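Mandelate racemase/muconate lactonizing enzyme-like protein (Rubrobacter xylanophilus DSM 9941, PDB 3CYJ) is of unspecified function but belongs to the enolase superfamily, pairing an N-terminal capping domain with a barrel domain that holds a sodium ion. Local coordinates at residues A[18-24]-A[320-325]; A[121-125]-A[305-309]. One frame throughout, in Å; residues are numbered along the deposited sequence.

Contact 1: residues A[18-24]-A[320-325]; sequences VPTDYPE and HDHARV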
ATOM      1  N   VAL A  18      41.227  21.401  16.153  1.00 48.11           N
ATOM      2  CA  VAL A  18      42.323  21.426  15.188  1.00 46.92           C
ATOM      3  C   VAL A  18      41.895  22.088  13.858  1.00 48.27           C
ATOM      4  O   VAL A  18      40.954  21.631  13.176  1.00 47.81           O
ATOM      5  CB  VAL A  18      42.800  19.988  14.864  1.00 46.96           C
ATOM      6  CG1 VAL A  18      43.964  20.016  13.910  1.00 45.19           C
ATOM      7  CG2 VAL A  18      43.140  19.202  16.155  1.00 45.65           C
ATOM      8  N   PRO A  19      42.589  23.179  13.473  1.00 48.59           N
ATOM      9  CA  PRO A  19      42.331  23.752  12.168  1.00 48.40           C
ATOM     10  C   PRO A  19      42.468  22.719  11.063  1.00 47.69           C
ATOM     11  O   PRO A  19      43.333  21.884  11.113  1.00 47.79           O
ATOM     12  CB  PRO A  19      43.443  24.827  12.032  1.00 48.62           C
ATOM     13  CG  PRO A  19      43.702  25.235  13.465  1.00 48.90           C
ATOM     14  CD  PRO A  19      43.653  23.908  14.194  1.00 48.60           C
ATOM     15  N   THR A  20      41.606  22.817  10.069  1.00 47.81           N
ATOM     16  CA  THR A  20      41.743  22.082   8.824  1.00 48.09           C
ATOM     17  C   THR A  20      42.997  22.620   8.121  1.00 49.48           C
ATOM     18  O   THR A  20      43.415  23.759   8.374  1.00 49.18           O
ATOM     19  CB  THR A  20      40.490  22.261   7.906  1.00 47.81           C
ATOM     20  OG1 THR A  20      40.181  23.660   7.760  1.00 47.87           O
ATOM     21  CG2 THR A  20      39.248  21.613   8.550  1.00 46.73           C
ATOM     22  N   ASP A  21      43.594  21.825   7.233  1.00 49.44           N
ATOM     23  CA  ASP A  21      44.774  22.281   6.515  1.00 49.92           C
ATOM     24  C   ASP A  21      44.448  23.216   5.320  1.00 49.89           C
ATOM     25  O   ASP A  21      45.340  23.691   4.635  1.00 50.27           O
ATOM     26  CB  ASP A  21      45.696  21.097   6.142  1.00 49.62           C
ATOM     27  CG  ASP A  21      45.003  20.053   5.235  1.00 51.58           C
ATOM     28  OD1 ASP A  21      43.831  20.246   4.862  1.00 50.87           O
ATOM     29  OD2 ASP A  21      45.636  19.026   4.889  1.00 54.65           O
ATOM     30  N   TYR A  22      43.168  23.484   5.074  1.00 50.05           N
ATOM     31  CA  TYR A  22      42.744  24.395   4.003  1.00 49.46           C
ATOM     32  C   TYR A  22      41.309  24.749   4.379  1.00 49.85           C
ATOM     33  O   TYR A  22      40.682  24.005   5.150  1.00 50.24           O
ATOM     34  CB  TYR A  22      42.783  23.670   2.649  1.00 49.72           C
ATOM     35  CG  TYR A  22      42.625  24.560   1.432  1.00 49.99           C
ATOM     36  CD1 TYR A  22      43.703  25.317   0.947  1.00 49.17           C
ATOM     37  CD2 TYR A  22      41.404  24.625   0.736  1.00 50.94           C
ATOM     38  CE1 TYR A  22      43.571  26.154  -0.202  1.00 49.05           C
ATOM     39  CE2 TYR A  22      41.265  25.453  -0.419  1.00 51.34           C
ATOM     40  CZ  TYR A  22      42.360  26.217  -0.870  1.00 50.19           C
ATOM     41  OH  TYR A  22      42.221  27.023  -1.985  1.00 50.14           O
ATOM     42  N   PRO A  23      40.772  25.890   3.889  1.00 49.53           N
ATOM     43  CA  PRO A  23      39.311  26.095   4.162  1.00 48.93           C
ATOM     44  C   PRO A  23      38.457  24.990   3.474  1.00 47.56           C
ATOM     45  O   PRO A  23      38.700  24.670   2.298  1.00 47.81           O
ATOM     46  CB  PRO A  23      38.982  27.458   3.512  1.00 49.10           C
ATOM     47  CG  PRO A  23      40.275  28.025   2.964  1.00 49.20           C
ATOM     48  CD  PRO A  23      41.404  27.019   3.179  1.00 49.20           C
ATOM     49  N   GLU A  24      37.475  24.426   4.169  1.00 45.48           N
ATOM     50  CA  GLU A  24      36.745  23.287   3.592  1.00 44.22           C
ATOM     51  C   GLU A  24      35.246  23.535   3.494  1.00 43.75           C
ATOM     52  O   GLU A  24      34.654  24.235   4.309  1.00 42.15           O
ATOM     53  CB  GLU A  24      37.037  22.001   4.390  1.00 43.77           C
ATOM     54  CG  GLU A  24      38.501  21.489   4.250  1.00 42.63           C
ATOM     55  CD  GLU A  24      38.765  20.260   5.097  1.00 43.19           C
ATOM     56  OE1 GLU A  24      37.804  19.719   5.671  1.00 44.08           O
ATOM     57  OE2 GLU A  24      39.912  19.794   5.211  1.00 41.08           O
ATOM     58  N   HIS A 320      39.373  12.600   5.264  1.00 41.48           N
ATOM     59  CA  HIS A 320      40.549  13.476   5.382  1.00 42.59           C
ATOM     60  C   HIS A 320      40.647  14.166   6.730  1.00 42.08           C
ATOM     61  O   HIS A 320      41.578  13.913   7.484  1.00 43.03           O
ATOM     62  CB  HIS A 320      40.579  14.524   4.253  1.00 43.47           C
ATOM     63  CG  HIS A 320      41.630  15.581   4.439  1.00 46.91           C
ATOM     64  ND1 HIS A 320      42.989  15.316   4.358  1.00 49.60           N
ATOM     65  CD2 HIS A 320      41.523  16.906   4.712  1.00 46.43           C
ATOM     66  CE1 HIS A 320      43.665  16.428   4.598  1.00 47.05           C
ATOM     67  NE2 HIS A 320      42.798  17.409   4.795  1.00 45.66           N
ATOM     68  N   ASP A 321      39.687  15.026   7.077  1.00 41.56           N
ATOM     69  CA  ASP A 321      39.768  15.761   8.360  1.00 39.96           C
ATOM     70  C   ASP A 321      40.175  14.864   9.510  1.00 40.55           C
ATOM     71  O   ASP A 321      40.990  15.241  10.362  1.00 39.50           O
ATOM     72  CB  ASP A 321      38.461  16.425   8.730  1.00 38.88           C
ATOM     73  CG  ASP A 321      38.015  17.480   7.724  1.00 39.75           C
ATOM     74  OD1 ASP A 321      38.589  17.581   6.634  1.00 42.69           O
ATOM     75  OD2 ASP A 321      37.054  18.232   8.003  1.00 41.95           O
ATOM     76  N   HIS A 322      39.589  13.664   9.534  1.00 40.99           N
ATOM     77  CA  HIS A 322      39.658  12.812  10.694  1.00 40.37           C
ATOM     78  C   HIS A 322      40.904  12.011  10.730  1.00 40.84           C
ATOM     79  O   HIS A 322      41.524  11.907  11.801  1.00 41.66           O
ATOM     80  CB  HIS A 322      38.439  11.898  10.775  1.00 39.97           C
ATOM     81  CG  HIS A 322      37.182  12.645  11.039  1.00 41.54           C
ATOM     82  ND1 HIS A 322      35.943  12.042  11.061  1.00 42.32           N
ATOM     83  CD2 HIS A 322      36.973  13.967  11.278  1.00 40.52           C
ATOM     84  CE1 HIS A 322      35.023  12.955  11.319  1.00 42.26           C
ATOM     85  NE2 HIS A 322      35.624  14.132  11.452  1.00 42.13           N
ATOM     86  N   ALA A 323      41.242  11.385   9.609  1.00 40.80           N
ATOM     87  CA  ALA A 323      42.536  10.736   9.460  1.00 42.44           C
ATOM     88  C   ALA A 323      43.662  11.682   9.955  1.00 43.11           C
ATOM     89  O   ALA A 323      44.465  11.332  10.824  1.00 43.84           O
ATOM     90  CB  ALA A 323      42.766  10.345   8.010  1.00 41.05           C
ATOM     91  N   ARG A 324      43.669  12.896   9.439  1.00 44.17           N
ATOM     92  CA  ARG A 324      44.688  13.888   9.806  1.00 45.26           C
ATOM     93  C   ARG A 324      44.683  14.229  11.303  1.00 44.60           C
ATOM     94  O   ARG A 324      45.709  14.186  11.949  1.00 45.41           O
ATOM     95  CB  ARG A 324      44.497  15.146   8.958  1.00 45.62           C
ATOM     96  CG  ARG A 324      45.373  16.345   9.325  1.00 48.38           C
ATOM     97  CD  ARG A 324      45.072  17.506   8.328  1.00 50.70           C
ATOM     98  NE  ARG A 324      45.908  18.663   8.606  1.00 50.17           N
ATOM     99  CZ  ARG A 324      45.582  19.640   9.442  1.00 51.77           C
ATOM    100  NH1 ARG A 324      44.403  19.638  10.057  1.00 48.05           N
ATOM    101  NH2 ARG A 324      46.448  20.625   9.659  1.00 49.67           N
ATOM    102  N   VAL A 325      43.526  14.548  11.871  1.00 44.11           N
ATOM    103  CA  VAL A 325      43.421  14.804  13.320  1.00 42.59           C
ATOM    104  C   VAL A 325      43.835  13.584  14.162  1.00 43.11           C
ATOM    105  O   VAL A 325      44.397  13.731  15.236  1.00 42.22           O
ATOM    106  CB  VAL A 325      41.971  15.258  13.681  1.00 42.77           C
ATOM    107  CG1 VAL A 325      41.626  15.084  15.196  1.00 40.96           C
ATOM    108  CG2 VAL A 325      41.724  16.685  13.217  1.00 43.17           C
TER
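Polar side chains do most of the joining where residues 18-20 of strand 8-26 and the corner at D21 and Y22 meet helix 320-325, the strand segment running at 137° to the helix segment. Two hydrogen bonds cross between the segments: R324 NH1 donates to the backbone O of P19 (2.7 Å), in the guanidinium plane, and H320 NE2 donates to OD1 of D21 (3.0 Å), a His-carboxylate pair. The D21 carboxylate reaches R324 through charge alone, OD2 being a long 3.7 Å from R324 NE and well out of the guanidinium plane; D21 CB also packs over one face of that group. The two acids E24 and D321 come together head-on, E24 OE1 lying 2.5 Å from D321 OD1, so close that one carboxyl group probably holds a proton; OD2 of D321 is hydrogen-bonded to W31 of the adjoining strand. Apolar packing is confined to the V18 end, where CB of V18 touches CG2 of V325 at 3.8 Å and V325 also leans on T34 and M36 of strand 33-43. The side chain of D321 lies about 11 Å from the sodium ion. Strand 8-26 belongs to the N-terminal antiparallel sheet and helix 320-329 follows barrel strand 313-319, so the contact joins the capping and barrel domains of the enolase superfamily fold.

Contact 2: residues A[121-125]-A[305-309]; sequences LADAL and HACCA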
ATOM      1  N   LEU A 121      40.922  -4.518  19.891  1.00 44.90           N
ATOM      2  CA  LEU A 121      39.461  -4.372  20.012  1.00 45.27           C
ATOM      3  C   LEU A 121      38.715  -5.304  19.042  1.00 44.41           C
ATOM      4  O   LEU A 121      37.742  -5.964  19.420  1.00 44.20           O
ATOM      5  CB  LEU A 121      39.013  -2.905  19.820  1.00 45.86           C
ATOM      6  CG  LEU A 121      37.501  -2.659  19.997  1.00 45.36           C
ATOM      7  CD1 LEU A 121      36.998  -3.283  21.256  1.00 36.76           C
ATOM      8  CD2 LEU A 121      37.138  -1.163  19.957  1.00 47.79           C
ATOM      9  N   ALA A 122      39.210  -5.381  17.809  1.00 44.42           N
ATOM     10  CA  ALA A 122      38.612  -6.228  16.803  1.00 44.61           C
ATOM     11  C   ALA A 122      38.463  -7.655  17.303  1.00 46.01           C
ATOM     12  O   ALA A 122      37.438  -8.309  17.028  1.00 47.74           O
ATOM     13  CB  ALA A 122      39.402  -6.166  15.550  1.00 45.21           C
ATOM     14  N   ASP A 123      39.434  -8.134  18.084  1.00 46.31           N
ATOM     15  CA  ASP A 123      39.377  -9.486  18.656  1.00 46.58           C
ATOM     16  C   ASP A 123      38.435  -9.634  19.839  1.00 45.98           C
ATOM     17  O   ASP A 123      38.000 -10.750  20.138  1.00 45.64           O
ATOM     18  CB  ASP A 123      40.783  -9.987  19.029  1.00 47.21           C
ATOM     19  CG  ASP A 123      41.616 -10.340  17.795  1.00 51.93           C
ATOM     20  OD1 ASP A 123      42.838 -10.027  17.808  1.00 56.41           O
ATOM     21  OD2 ASP A 123      41.043 -10.894  16.796  1.00 54.62           O
ATOM     22  N   ALA A 124      38.113  -8.532  20.519  1.00 45.36           N
ATOM     23  CA  ALA A 124      37.151  -8.594  21.629  1.00 44.75           C
ATOM     24  C   ALA A 124      35.672  -8.557  21.146  1.00 44.72           C
ATOM     25  O   ALA A 124      34.736  -8.865  21.892  1.00 44.73           O
ATOM     26  CB  ALA A 124      37.421  -7.469  22.650  1.00 44.91           C
ATOM     27  N   LEU A 125      35.466  -8.165  19.895  1.00 44.30           N
ATOM     28  CA  LEU A 125      34.136  -8.144  19.305  1.00 42.80           C
ATOM     29  C   LEU A 125      33.946  -9.395  18.441  1.00 43.41           C
ATOM     30  O   LEU A 125      34.940 -10.054  18.094  1.00 43.40           O
ATOM     31  CB  LEU A 125      34.049  -6.905  18.431  1.00 42.85           C
ATOM     32  CG  LEU A 125      34.115  -5.567  19.199  1.00 42.20           C
ATOM     33  CD1 LEU A 125      34.349  -4.423  18.265  1.00 40.49           C
ATOM     34  CD2 LEU A 125      32.819  -5.404  20.009  1.00 36.94           C
ATOM     35  N   HIS A 305      38.472  -0.909  13.739  1.00 43.46           N
ATOM     36  CA  HIS A 305      38.166  -2.049  14.605  1.00 44.26           C
ATOM     37  C   HIS A 305      36.705  -2.465  14.565  1.00 44.99           C
ATOM     38  O   HIS A 305      36.383  -3.666  14.376  1.00 45.48           O
ATOM     39  CB  HIS A 305      38.603  -1.786  16.031  1.00 44.64           C
ATOM     40  CG  HIS A 305      40.091  -1.771  16.194  1.00 46.43           C
ATOM     41  ND1 HIS A 305      40.805  -2.881  16.604  1.00 49.31           N
ATOM     42  CD2 HIS A 305      41.005  -0.803  15.941  1.00 46.15           C
ATOM     43  CE1 HIS A 305      42.094  -2.585  16.613  1.00 46.95           C
ATOM     44  NE2 HIS A 305      42.239  -1.333  16.212  1.00 43.54           N
ATOM     45  N   ALA A 306      35.828  -1.465  14.725  1.00 44.62           N
ATOM     46  CA  ALA A 306      34.387  -1.688  14.859  1.00 43.60           C
ATOM     47  C   ALA A 306      33.835  -2.404  13.628  1.00 42.71           C
ATOM     48  O   ALA A 306      33.041  -3.335  13.750  1.00 42.48           O
ATOM     49  CB  ALA A 306      33.651  -0.354  15.122  1.00 43.11           C
ATOM     50  N   CYS A 307      34.308  -2.005  12.455  1.00 42.38           N
ATOM     51  CA  CYS A 307      33.807  -2.541  11.198  1.00 42.42           C
ATOM     52  C   CYS A 307      34.230  -3.980  10.918  1.00 42.40           C
ATOM     53  O   CYS A 307      33.697  -4.607  10.002  1.00 42.20           O
ATOM     54  CB  CYS A 307      34.268  -1.649  10.065  1.00 43.19           C
ATOM     55  SG  CYS A 307      33.250  -0.186   9.853  1.00 45.97           S
ATOM     56  N   CYS A 308      35.170  -4.513  11.711  1.00 42.22           N
ATOM     57  CA  CYS A 308      35.603  -5.906  11.543  1.00 41.92           C
ATOM     58  C   CYS A 308      34.476  -6.785  12.030  1.00 40.83           C
ATOM     59  O   CYS A 308      34.377  -7.979  11.720  1.00 40.06           O
ATOM     60  CB  CYS A 308      36.920  -6.183  12.283  1.00 41.64           C
ATOM     61  SG  CYS A 308      38.373  -5.521  11.348  1.00 44.79           S
ATOM     62  N   ALA A 309      33.590  -6.171  12.782  1.00 39.19           N
ATOM     63  CA  ALA A 309      32.511  -6.951  13.392  1.00 39.38           C
ATOM     64  C   ALA A 309      31.213  -6.958  12.555  1.00 39.56           C
ATOM     65  O   ALA A 309      30.204  -7.548  12.968  1.00 39.91           O
ATOM     66  CB  ALA A 309      32.235  -6.435  14.781  1.00 37.69           C
TER
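This is a buried, mainly apolar packing contact between the short helix 121-124, just after the long helix 97-116, and the end of helix 300-306 with the 3-10 turn 307-309 that follows it in the barrel domain. Its one hydrogen bond runs from the backbone N of A122 to ND1 of H305 (3.2 Å), in the plane of the imidazole; A122 lies in the first turn of the short helix, where amides have no helical acceptor behind them, and the ring supplies one. The small residue A122 lets the backbones come close, its CA lying 4.7 Å from CA of H305, and its CB meets CB of C308 at 4.1 Å. At the other end L125, where the chain leaves helical geometry, sets its CB 4.1 Å from CB of A309 and its CD1 4.4 Å from CA of A306. K113 of the second subunit hydrogen-bonds to the backbone O of D123. Within the chain, I277 of helix 276-280 touches L121, L125 and A306, and W110 of helix 97-116 packs on both leucines.

In the fold
Both contacts join the N-terminal part of the chain to the barrel domain, yet they share no secondary-structure element; their centres are about 26 Å apart and their nearest atoms about 13 Å apart. Contact 1 is partly buried, and its chemistry follows: charged and polar groups of a sheet corner against a helix, with apolar packing limited to one valine pair. Contact 2 is wholly buried and helical on both sides, relying on alanines, leucines and a cysteine, with a single imidazole serving a backbone amide. Histidine thus plays opposite parts, donor to a carboxylate in 18-24/320-325 and acceptor in 121-125/305-309. Only contact 2 has a neighbouring subunit within reach.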